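Local coordinates for lactate racemase (Thermoanaerobacterium thermosaccharolyticum, PDB 2YJG), which interconverts the D- and L-isomers of lactate, as a homodimeric enzyme that depends on a nickel-pincer nucleotide cofactor, at residues 6-17 and 281-290; 76-86 and 237-247. One frame throughout, in Å; residues are numbered along the deposited sequence.

Contact 1 (6-17 and 281-290)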
loop_
_atom_site.group_PDB
_atom_site.type_symbol
_atom_site.label_atom_id
_atom_site.label_comp_id
_atom_site.label_asym_id
_atom_site.label_seq_id
_atom_site.Cartn_x
_atom_site.Cartn_y
_atom_site.Cartn_z
ATOM N N ILE A 6 -5.446 -28.810 25.728
ATOM C CA ILE A 6 -4.581 -27.646 26.094
ATOM C C ILE A 6 -3.912 -27.111 24.814
ATOM O O ILE A 6 -3.174 -27.846 24.153
ATOM C CB ILE A 6 -3.520 -28.138 27.079
ATOM C CG1 ILE A 6 -4.229 -28.721 28.329
ATOM C CG2 ILE A 6 -2.501 -27.097 27.485
ATOM C CD1 ILE A 6 -4.900 -27.735 29.191
ATOM N N PRO A 7 -4.217 -25.887 24.428
ATOM C CA PRO A 7 -3.718 -25.178 23.266
ATOM C C PRO A 7 -2.214 -25.132 23.338
ATOM O O PRO A 7 -1.660 -24.936 24.409
ATOM C CB PRO A 7 -4.286 -23.796 23.442
ATOM C CG PRO A 7 -5.380 -23.950 24.381
ATOM C CD PRO A 7 -5.259 -25.132 25.127
ATOM N N TYR A 8 -1.559 -25.369 22.216
ATOM C CA TYR A 8 -0.096 -25.556 22.182
ATOM C C TYR A 8 0.329 -25.484 20.736
ATOM O O TYR A 8 -0.035 -26.359 19.922
ATOM C CB TYR A 8 0.302 -26.920 22.771
ATOM C CG TYR A 8 1.802 -27.159 22.828
ATOM C CD1 TYR A 8 2.502 -27.706 21.752
ATOM C CD2 TYR A 8 2.537 -26.783 23.942
ATOM C CE1 TYR A 8 3.908 -27.842 21.793
ATOM C CE2 TYR A 8 3.936 -26.957 23.999
ATOM C CZ TYR A 8 4.605 -27.529 22.944
ATOM O OH TYR A 8 5.991 -27.706 23.011
ATOM N N GLY A 9 1.063 -24.430 20.402
ATOM C CA GLY A 9 1.546 -24.249 19.091
ATOM C C GLY A 9 0.374 -24.254 18.144
ATOM O O GLY A 9 -0.608 -23.563 18.395
ATOM N N LYS A 10 0.516 -24.985 17.045
ATOM C CA LYS A 10 -0.519 -25.071 16.062
ATOM C C LYS A 10 -1.469 -26.252 16.256
ATOM O O LYS A 10 -2.297 -26.540 15.388
ATOM C CB LYS A 10 0.097 -25.061 14.655
ATOM C CG LYS A 10 0.608 -23.697 14.255
ATOM C CD LYS A 10 0.730 -23.542 12.750
ATOM C CE LYS A 10 1.321 -22.128 12.356
ATOM N NZ LYS A 10 2.099 -22.147 11.044
ATOM N N SER A 11 -1.420 -26.849 17.434
ATOM C CA SER A 11 -2.214 -27.996 17.785
ATOM C C SER A 11 -2.817 -27.809 19.167
ATOM O O SER A 11 -2.832 -26.693 19.754
ATOM C CB SER A 11 -1.295 -29.190 17.838
ATOM O OG SER A 11 -1.159 -29.761 16.567
ATOM N N LYS A 12 -3.278 -28.918 19.717
ATOM C CA LYS A 12 -3.581 -28.967 21.116
ATOM C C LYS A 12 -2.866 -30.167 21.673
ATOM O O LYS A 12 -2.586 -31.137 20.928
ATOM C CB LYS A 12 -5.095 -29.037 21.354
ATOM C CG LYS A 12 -5.892 -27.988 20.584
ATOM C CD LYS A 12 -6.940 -27.243 21.453
ATOM C CE LYS A 12 -7.122 -25.752 21.053
ATOM N NZ LYS A 12 -8.113 -25.528 19.945
ATOM N N LEU A 13 -2.541 -30.118 22.945
ATOM C CA LEU A 13 -2.135 -31.326 23.633
ATOM C C LEU A 13 -3.356 -31.955 24.269
ATOM O O LEU A 13 -4.194 -31.240 24.810
ATOM C CB LEU A 13 -1.050 -31.057 24.664
ATOM C CG LEU A 13 0.098 -30.190 24.135
ATOM C CD1 LEU A 13 1.044 -29.867 25.233
ATOM C CD2 LEU A 13 0.810 -30.874 22.956
ATOM N N ALA A 14 -3.429 -33.294 24.174
ATOM C CA ALA A 14 -4.443 -34.132 24.830
ATOM C C ALA A 14 -3.828 -34.794 26.030
ATOM O O ALA A 14 -2.733 -35.433 25.989
ATOM C CB ALA A 14 -5.030 -35.192 23.856
ATOM N N PHE A 15 -4.506 -34.582 27.147
ATOM C CA PHE A 15 -4.021 -35.071 28.392
ATOM C C PHE A 15 -5.178 -35.680 29.135
ATOM O O PHE A 15 -6.165 -35.000 29.365
ATOM C CB PHE A 15 -3.473 -33.909 29.190
ATOM C CG PHE A 15 -2.715 -34.317 30.398
ATOM C CD1 PHE A 15 -1.796 -35.372 30.339
ATOM C CD2 PHE A 15 -2.884 -33.635 31.597
ATOM C CE1 PHE A 15 -1.074 -35.758 31.455
ATOM C CE2 PHE A 15 -2.154 -33.999 32.714
ATOM C CZ PHE A 15 -1.245 -35.063 32.642
ATOM N N ASP A 16 -5.025 -36.933 29.531
ATOM C CA ASP A 16 -6.004 -37.579 30.406
ATOM C C ASP A 16 -5.616 -37.360 31.834
ATOM O O ASP A 16 -4.611 -37.906 32.264
ATOM C CB ASP A 16 -6.006 -39.061 30.123
ATOM C CG ASP A 16 -7.215 -39.743 30.659
ATOM O OD1 ASP A 16 -7.898 -39.138 31.504
ATOM O OD2 ASP A 16 -7.461 -40.901 30.232
ATOM N N LEU A 17 -6.382 -36.560 32.577
ATOM C CA LEU A 17 -6.072 -36.286 33.983
ATOM C C LEU A 17 -7.229 -36.803 34.855
ATOM O O LEU A 17 -8.365 -36.344 34.675
ATOM C CB LEU A 17 -5.933 -34.774 34.226
ATOM C CG LEU A 17 -5.587 -34.336 35.629
ATOM C CD1 LEU A 17 -4.296 -34.981 36.216
ATOM C CD2 LEU A 17 -5.519 -32.774 35.556
ATOM N N ILE A 281 -2.197 -26.402 36.049
ATOM C CA ILE A 281 -1.836 -26.661 34.651
ATOM C C ILE A 281 -2.488 -25.642 33.779
ATOM O O ILE A 281 -3.709 -25.428 33.850
ATOM C CB ILE A 281 -2.285 -28.054 34.145
ATOM C CG1 ILE A 281 -1.538 -29.118 34.934
ATOM C CG2 ILE A 281 -2.107 -28.123 32.628
ATOM C CD1 ILE A 281 -1.962 -30.593 34.601
ATOM N N THR A 282 -1.685 -24.937 32.995
ATOM C CA THR A 282 -2.251 -23.949 32.070
ATOM C C THR A 282 -1.436 -23.880 30.747
ATOM O O THR A 282 -0.569 -24.743 30.499
ATOM C CB THR A 282 -2.364 -22.587 32.758
ATOM O OG1 THR A 282 -3.212 -21.722 32.006
ATOM C CG2 THR A 282 -0.940 -21.960 33.000
ATOM N N SER A 283 -1.821 -22.955 29.880
ATOM C CA SER A 283 -1.164 -22.793 28.572
ATOM C C SER A 283 -1.088 -21.330 28.226
ATOM O O SER A 283 -1.628 -20.482 28.932
ATOM C CB SER A 283 -1.930 -23.514 27.470
ATOM O OG SER A 283 -2.950 -22.714 26.991
ATOM N N ASN A 284 -0.380 -20.999 27.164
ATOM C CA ASN A 284 -0.409 -19.618 26.711
ATOM C C ASN A 284 -1.236 -19.430 25.471
ATOM O O ASN A 284 -0.841 -18.628 24.658
ATOM C CB ASN A 284 0.965 -19.044 26.421
ATOM C CG ASN A 284 1.133 -17.645 27.003
ATOM O OD1 ASN A 284 0.874 -17.470 28.169
ATOM N ND2 ASN A 284 1.482 -16.635 26.165
ATOM N N GLY A 285 -2.338 -20.177 25.327
ATOM C CA GLY A 285 -3.313 -19.915 24.275
ATOM C C GLY A 285 -2.989 -20.402 22.869
ATOM O O GLY A 285 -3.693 -20.057 21.928
ATOM N N GLY A 286 -1.939 -21.194 22.693
ATOM C CA GLY A 286 -1.563 -21.693 21.376
ATOM C C GLY A 286 -0.864 -20.644 20.511
ATOM O O GLY A 286 -0.668 -19.510 20.929
ATOM N N TYR A 287 -0.440 -21.024 19.312
ATOM C CA TYR A 287 0.193 -20.069 18.390
ATOM C C TYR A 287 -0.858 -19.111 17.799
ATOM O O TYR A 287 -2.031 -19.483 17.534
ATOM C CB TYR A 287 1.085 -20.814 17.345
ATOM C CG TYR A 287 1.367 -19.999 16.098
ATOM C CD1 TYR A 287 0.316 -19.697 15.245
ATOM C CD2 TYR A 287 2.625 -19.478 15.825
ATOM C CE1 TYR A 287 0.488 -18.960 14.113
ATOM C CE2 TYR A 287 2.821 -18.682 14.656
ATOM C CZ TYR A 287 1.720 -18.452 13.813
ATOM O OH TYR A 287 1.743 -17.692 12.651
ATOM N N PRO A 288 -0.489 -17.830 17.639
ATOM C CA PRO A 288 0.773 -17.122 17.877
ATOM C C PRO A 288 0.986 -16.646 19.335
ATOM O O PRO A 288 2.084 -16.154 19.715
ATOM C CB PRO A 288 0.654 -15.927 16.945
ATOM C CG PRO A 288 -0.834 -15.669 16.847
ATOM C CD PRO A 288 -1.510 -16.961 17.010
ATOM N N LEU A 289 -0.005 -16.866 20.190
ATOM C CA LEU A 289 0.086 -16.304 21.542
ATOM C C LEU A 289 1.189 -16.934 22.395
ATOM O O LEU A 289 1.646 -16.317 23.346
ATOM C CB LEU A 289 -1.252 -16.421 22.239
ATOM C CG LEU A 289 -2.439 -15.885 21.424
ATOM C CD1 LEU A 289 -3.750 -16.089 22.165
ATOM C CD2 LEU A 289 -2.176 -14.456 21.106
ATOM N N ASP A 290 1.605 -18.148 22.040
ATOM C CA ASP A 290 2.648 -18.880 22.797
ATOM C C ASP A 290 3.973 -18.981 22.061
ATOM O O ASP A 290 4.734 -19.923 22.275
ATOM C CB ASP A 290 2.140 -20.276 23.270
ATOM C CG ASP A 290 2.111 -21.348 22.144
ATOM O OD1 ASP A 290 2.231 -21.030 20.946
ATOM O OD2 ASP A 290 1.936 -22.530 22.461
HETATM O O HOH W 1 -0.007 -22.372 24.357
#
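Strand 6-8 passes over strand 281-283 at 40°, their axes 6.9 Å apart at the nearest, and the turn after the first meets the loop after the second, Tyr8 facing Gly286 and Gly9 facing Tyr287. Two almost straight hydrogen bonds join the loops at Gly9: its N gives to the syn lone pair of Asp290 OD2 (2.9 Å, 172°), and its O accepts from Tyr287 N at 2.7 Å. Gly9 is the second residue of the type II' turn from Tyr8 to Ser11, where phi is positive and psi strongly negative, a costly conformation for a residue with a CB. Asp290 has its carboxylate between its own N and carbonyl carbon (chi1 77°), which carries OD2 up to the turn; the same oxygen takes a bond from Glu318 N, and a water accepting from Gly286 N lies in hydrogen-bonding reach of it and of Pro7 O. Replacing this aspartate with alanine is likely to leave the N-H of Gly9, and that of Glu318, without their acceptor. Lys10 runs alongside Tyr287, its CE 3.9 Å from the ring centroid, a CH-pi contact over one face with a longer cation-pi approach from NZ. Pro7 CB rests on Gly286 N at 3.6 Å and Ile6 CG2 on Ser283 CB; Ser283 OG bonds Gly285 N in an ST turn and also Pro416 O. Ile281 CD1 touches Phe15 CE2 (3.9 Å) and Leu17, apolar groups suited to this end. The arrangement is a beta hairpin laid across the C-terminal end of a parallel-sheet strand, whose following loop leads toward the probable substrate-binding residue Gln295.

Contact 2 (76-86 and 237-247). With SO4 (sulfate ion), chain D.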
loop_
_atom_site.group_PDB
_atom_site.type_symbol
_atom_site.label_atom_id
_atom_site.label_comp_id
_atom_site.label_asym_id
_atom_site.label_seq_id
_atom_site.Cartn_x
_atom_site.Cartn_y
_atom_site.Cartn_z
ATOM N N PRO A 76 -4.667 -7.735 16.702
ATOM C CA PRO A 76 -5.731 -8.352 15.899
ATOM C C PRO A 76 -6.963 -7.508 15.590
ATOM O O PRO A 76 -8.016 -8.069 15.252
ATOM C CB PRO A 76 -6.118 -9.560 16.754
ATOM C CG PRO A 76 -5.986 -9.067 18.114
ATOM C CD PRO A 76 -4.740 -8.172 18.106
ATOM N N VAL A 77 -6.856 -6.187 15.670
ATOM C CA VAL A 77 -7.982 -5.319 15.354
ATOM C C VAL A 77 -8.476 -5.559 13.900
ATOM O O VAL A 77 -7.707 -5.510 12.929
ATOM C CB VAL A 77 -7.644 -3.838 15.589
ATOM C CG1 VAL A 77 -8.844 -2.982 15.289
ATOM C CG2 VAL A 77 -7.121 -3.594 16.994
ATOM N N PRO A 78 -9.764 -5.876 13.739
ATOM C CA PRO A 78 -10.309 -6.197 12.433
ATOM C C PRO A 78 -10.622 -4.934 11.651
ATOM O O PRO A 78 -11.777 -4.624 11.375
ATOM C CB PRO A 78 -11.581 -6.977 12.756
ATOM C CG PRO A 78 -12.020 -6.459 14.071
ATOM C CD PRO A 78 -10.765 -6.030 14.813
ATOM N N SER A 79 -9.583 -4.194 11.289
ATOM C CA SER A 79 -9.797 -2.863 10.741
ATOM C C SER A 79 -10.410 -2.798 9.351
ATOM O O SER A 79 -10.920 -1.749 8.965
ATOM C CB SER A 79 -8.503 -2.046 10.807
ATOM O OG SER A 79 -8.010 -1.954 12.132
ATOM N N ARG A 80 -10.321 -3.877 8.561
ATOM C CA ARG A 80 -11.032 -3.908 7.286
ATOM C C ARG A 80 -12.533 -3.699 7.497
ATOM O O ARG A 80 -13.232 -3.264 6.621
ATOM C CB ARG A 80 -10.780 -5.242 6.542
ATOM C CG ARG A 80 -9.390 -5.445 6.035
ATOM C CD ARG A 80 -9.090 -6.967 5.826
ATOM N NE ARG A 80 -7.750 -7.235 5.257
ATOM C CZ ARG A 80 -7.412 -7.134 3.959
ATOM N NH1 ARG A 80 -8.287 -6.738 3.047
ATOM N NH2 ARG A 80 -6.164 -7.412 3.563
ATOM N N ILE A 81 -13.044 -4.073 8.665
ATOM C CA ILE A 81 -14.448 -3.920 8.953
ATOM C C ILE A 81 -14.702 -2.569 9.625
ATOM O O ILE A 81 -15.582 -1.797 9.218
ATOM C CB ILE A 81 -14.954 -5.040 9.835
ATOM C CG1 ILE A 81 -14.930 -6.391 9.065
ATOM C CG2 ILE A 81 -16.357 -4.655 10.317
ATOM C CD1 ILE A 81 -15.093 -7.636 9.949
ATOM N N THR A 82 -13.886 -2.251 10.615
ATOM C CA THR A 82 -14.164 -1.115 11.488
ATOM C C THR A 82 -13.820 0.239 10.878
ATOM O O THR A 82 -14.597 1.170 11.010
ATOM C CB THR A 82 -13.408 -1.255 12.820
ATOM O OG1 THR A 82 -12.023 -1.442 12.546
ATOM C CG2 THR A 82 -13.963 -2.433 13.658
ATOM N N LEU A 83 -12.684 0.346 10.187
ATOM C CA LEU A 83 -12.299 1.645 9.600
ATOM C C LEU A 83 -13.291 2.221 8.570
ATOM O O LEU A 83 -13.599 3.410 8.671
ATOM C CB LEU A 83 -10.890 1.583 9.057
ATOM C CG LEU A 83 -9.831 1.627 10.159
ATOM C CD1 LEU A 83 -8.438 1.400 9.550
ATOM C CD2 LEU A 83 -9.908 3.016 10.991
ATOM N N PRO A 84 -13.801 1.394 7.608
ATOM C CA PRO A 84 -14.784 1.988 6.698
ATOM C C PRO A 84 -16.031 2.507 7.402
ATOM O O PRO A 84 -16.672 3.476 6.933
ATOM C CB PRO A 84 -15.155 0.836 5.786
ATOM C CG PRO A 84 -13.955 0.020 5.686
ATOM C CD PRO A 84 -13.365 0.067 7.109
ATOM N N LEU A 85 -16.429 1.841 8.470
ATOM C CA LEU A 85 -17.653 2.251 9.178
ATOM C C LEU A 85 -17.385 3.491 9.990
ATOM O O LEU A 85 -18.223 4.384 10.067
ATOM C CB LEU A 85 -18.167 1.115 10.056
ATOM C CG LEU A 85 -18.692 -0.113 9.323
ATOM C CD1 LEU A 85 -18.888 -1.251 10.310
ATOM C CD2 LEU A 85 -19.943 0.247 8.583
ATOM N N LEU A 86 -16.171 3.613 10.534
ATOM C CA LEU A 86 -15.820 4.889 11.187
ATOM C C LEU A 86 -15.709 6.069 10.206
ATOM O O LEU A 86 -16.187 7.194 10.481
ATOM C CB LEU A 86 -14.479 4.733 11.915
ATOM C CG LEU A 86 -14.459 4.048 13.281
ATOM C CD1 LEU A 86 -12.997 3.676 13.612
ATOM C CD2 LEU A 86 -15.019 4.967 14.383
ATOM N N LEU A 237 -13.949 3.600 19.299
ATOM C CA LEU A 237 -14.752 2.422 18.912
ATOM C C LEU A 237 -13.833 1.310 19.337
ATOM O O LEU A 237 -12.705 1.219 18.844
ATOM C CB LEU A 237 -15.038 2.366 17.413
ATOM C CG LEU A 237 -15.492 0.992 16.910
ATOM C CD1 LEU A 237 -16.865 0.660 17.504
ATOM C CD2 LEU A 237 -15.472 0.807 15.410
ATOM N N ASN A 238 -14.254 0.522 20.305
ATOM C CA ASN A 238 -13.462 -0.674 20.696
ATOM C C ASN A 238 -14.305 -1.944 20.525
ATOM O O ASN A 238 -15.440 -1.974 20.970
ATOM C CB ASN A 238 -13.018 -0.592 22.155
ATOM C CG ASN A 238 -11.803 0.267 22.384
ATOM O OD1 ASN A 238 -11.283 0.972 21.501
ATOM N ND2 ASN A 238 -11.352 0.229 23.603
ATOM N N VAL A 239 -13.745 -2.960 19.894
ATOM C CA VAL A 239 -14.403 -4.217 19.687
ATOM C C VAL A 239 -13.922 -5.264 20.696
ATOM O O VAL A 239 -12.891 -5.120 21.359
ATOM C CB VAL A 239 -14.251 -4.736 18.249
ATOM C CG1 VAL A 239 -15.033 -3.870 17.229
ATOM C CG2 VAL A 239 -12.790 -4.907 17.830
ATOM N N VAL A 240 -14.747 -6.280 20.840
ATOM C CA VAL A 240 -14.395 -7.478 21.564
ATOM C C VAL A 240 -14.477 -8.563 20.511
ATOM O O VAL A 240 -15.451 -8.668 19.779
ATOM C CB VAL A 240 -15.300 -7.735 22.705
ATOM C CG1 VAL A 240 -14.935 -9.077 23.333
ATOM C CG2 VAL A 240 -15.212 -6.581 23.751
ATOM N N ILE A 241 -13.448 -9.385 20.441
ATOM C CA ILE A 241 -13.338 -10.352 19.380
ATOM C C ILE A 241 -13.126 -11.753 19.996
ATOM O O ILE A 241 -12.610 -11.876 21.106
ATOM C CB ILE A 241 -12.198 -9.975 18.364
ATOM C CG1 ILE A 241 -10.815 -9.943 19.041
ATOM C CG2 ILE A 241 -12.447 -8.614 17.702
ATOM C CD1 ILE A 241 -9.516 -9.830 18.063
ATOM N N ASP A 242 -13.533 -12.787 19.263
ATOM C CA ASP A 242 -13.349 -14.164 19.703
ATOM C C ASP A 242 -11.990 -14.693 19.262
ATOM O O ASP A 242 -11.198 -13.962 18.664
ATOM C CB ASP A 242 -14.541 -15.042 19.241
ATOM C CG ASP A 242 -14.620 -15.244 17.732
ATOM O OD1 ASP A 242 -13.675 -14.925 16.998
ATOM O OD2 ASP A 242 -15.687 -15.732 17.251
ATOM N N SER A 243 -11.699 -15.957 19.580
ATOM C CA SER A 243 -10.462 -16.632 19.088
ATOM C C SER A 243 -10.139 -16.419 17.613
ATOM O O SER A 243 -8.990 -16.126 17.235
ATOM C CB SER A 243 -10.571 -18.140 19.318
ATOM O OG SER A 243 -11.354 -18.371 20.460
ATOM N N SER A 244 -11.181 -16.537 16.793
ATOM C CA SER A 244 -11.087 -16.391 15.336
ATOM C C SER A 244 -10.854 -14.973 14.842
ATOM O O SER A 244 -10.685 -14.760 13.638
ATOM C CB SER A 244 -12.390 -16.899 14.708
ATOM O OG SER A 244 -12.848 -18.090 15.365
ATOM N N HIS A 245 -10.864 -14.004 15.761
ATOM C CA HIS A 245 -10.811 -12.572 15.436
ATOM C C HIS A 245 -12.113 -12.030 14.877
ATOM O O HIS A 245 -12.139 -10.928 14.368
ATOM C CB HIS A 245 -9.646 -12.163 14.509
ATOM C CG HIS A 245 -8.280 -12.470 15.043
ATOM N ND1 HIS A 245 -8.041 -12.823 16.356
ATOM C CD2 HIS A 245 -7.066 -12.455 14.434
ATOM C CE1 HIS A 245 -6.743 -13.029 16.526
ATOM N NE2 HIS A 245 -6.131 -12.809 15.378
ATOM N N LYS A 246 -13.207 -12.774 15.020
ATOM C CA LYS A 246 -14.550 -12.275 14.715
ATOM C C LYS A 246 -15.076 -11.322 15.794
ATOM O O LYS A 246 -14.966 -11.599 17.006
ATOM C CB LYS A 246 -15.521 -13.469 14.546
ATOM C CG LYS A 246 -16.930 -13.099 14.184
ATOM C CD LYS A 246 -17.984 -14.046 14.836
ATOM C CE LYS A 246 -19.430 -13.450 14.680
ATOM N NZ LYS A 246 -19.982 -12.505 15.747
ATOM N N ILE A 247 -15.634 -10.187 15.360
ATOM C CA ILE A 247 -16.237 -9.220 16.278
ATOM C C ILE A 247 -17.474 -9.842 16.863
ATOM O O ILE A 247 -18.313 -10.325 16.091
ATOM C CB ILE A 247 -16.618 -7.883 15.571
ATOM C CG1 ILE A 247 -15.335 -7.182 15.107
ATOM C CG2 ILE A 247 -17.449 -6.971 16.488
ATOM C CD1 ILE A 247 -15.571 -5.992 14.126
HETATM S S SO4 D . -6.481 -6.942 -0.408
HETATM O O1 SO4 D . -7.819 -6.441 -0.208
HETATM O O2 SO4 D . -6.345 -7.892 -1.485
HETATM O O3 SO4 D . -5.525 -5.878 -0.642
HETATM O O4 SO4 D . -6.002 -7.570 0.799
#
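Pro76 sets its CB squarely over one face of the His245 imidazole, 3.6 Å from the ring centroid and 14° off the normal, a CH-pi contact at one end of a helix-on-sheet interface of alpha/beta type. Helix 79-86 runs at 152° to strand 237-241, roughly antiparallel, with the axes 10.5 Å apart, and no hydrogen bond spans the two segments. Pro76 also turns CG to Ile241 CD1 (3.6 Å), at about a right angle. Pro78, at the N-cap, suits a place where the backbone N need not donate: its ring slides past Val239 in the opposite direction, while CG presses on Ile247 CG1 at 3.5 Å. Its carbonyl oxygen accepts from both Ile81 N and Thr82 N.

One turn on, Thr82 sets OG1 between its backbone N and carbonyl carbon (chi1 54°); the hydroxyl bonds Glu168 while CG2 meets Val239 CG1 and Ile247 CD1, so a beta-branched polar residue fits a mostly apolar seam. Leu86 then crosses Leu237 obliquely, CD2 to CB at 4.0 Å. Val43 of helix 39-48 touches both Leu85 and Leu237. Away from the strand, Arg80 extends to a sulfate, probably from the crystallisation liquor, also bonded by Lys117 NZ and the backbone N of Glu122; the sulfur lies in the guanidinium plane at its edge, and NH2, which also bonds Ala118 O, makes the shortest bond, 2.8 Å to O4.

How the contacts relate
From the N terminus the chain first makes the hairpin 3-16, whose partner, 281-290, comes 264 residues later, so contact 1 closes a loop of more than 260 residues. Within that loop, 76-86 meets 237-247, closing the shorter loop of contact 2; the two nest and do not cross. Contact 2 joins helix 79-91 to the mixed sheet that holds strands 233-241 and 247-253. Contact 1 instead brings the start of the chain to the parallel sheet that holds strand 279-283, most of whose strands come from late in the chain. Their centres lie 25 Å apart, and although their nearest atoms come within about 6 Å, they do not touch.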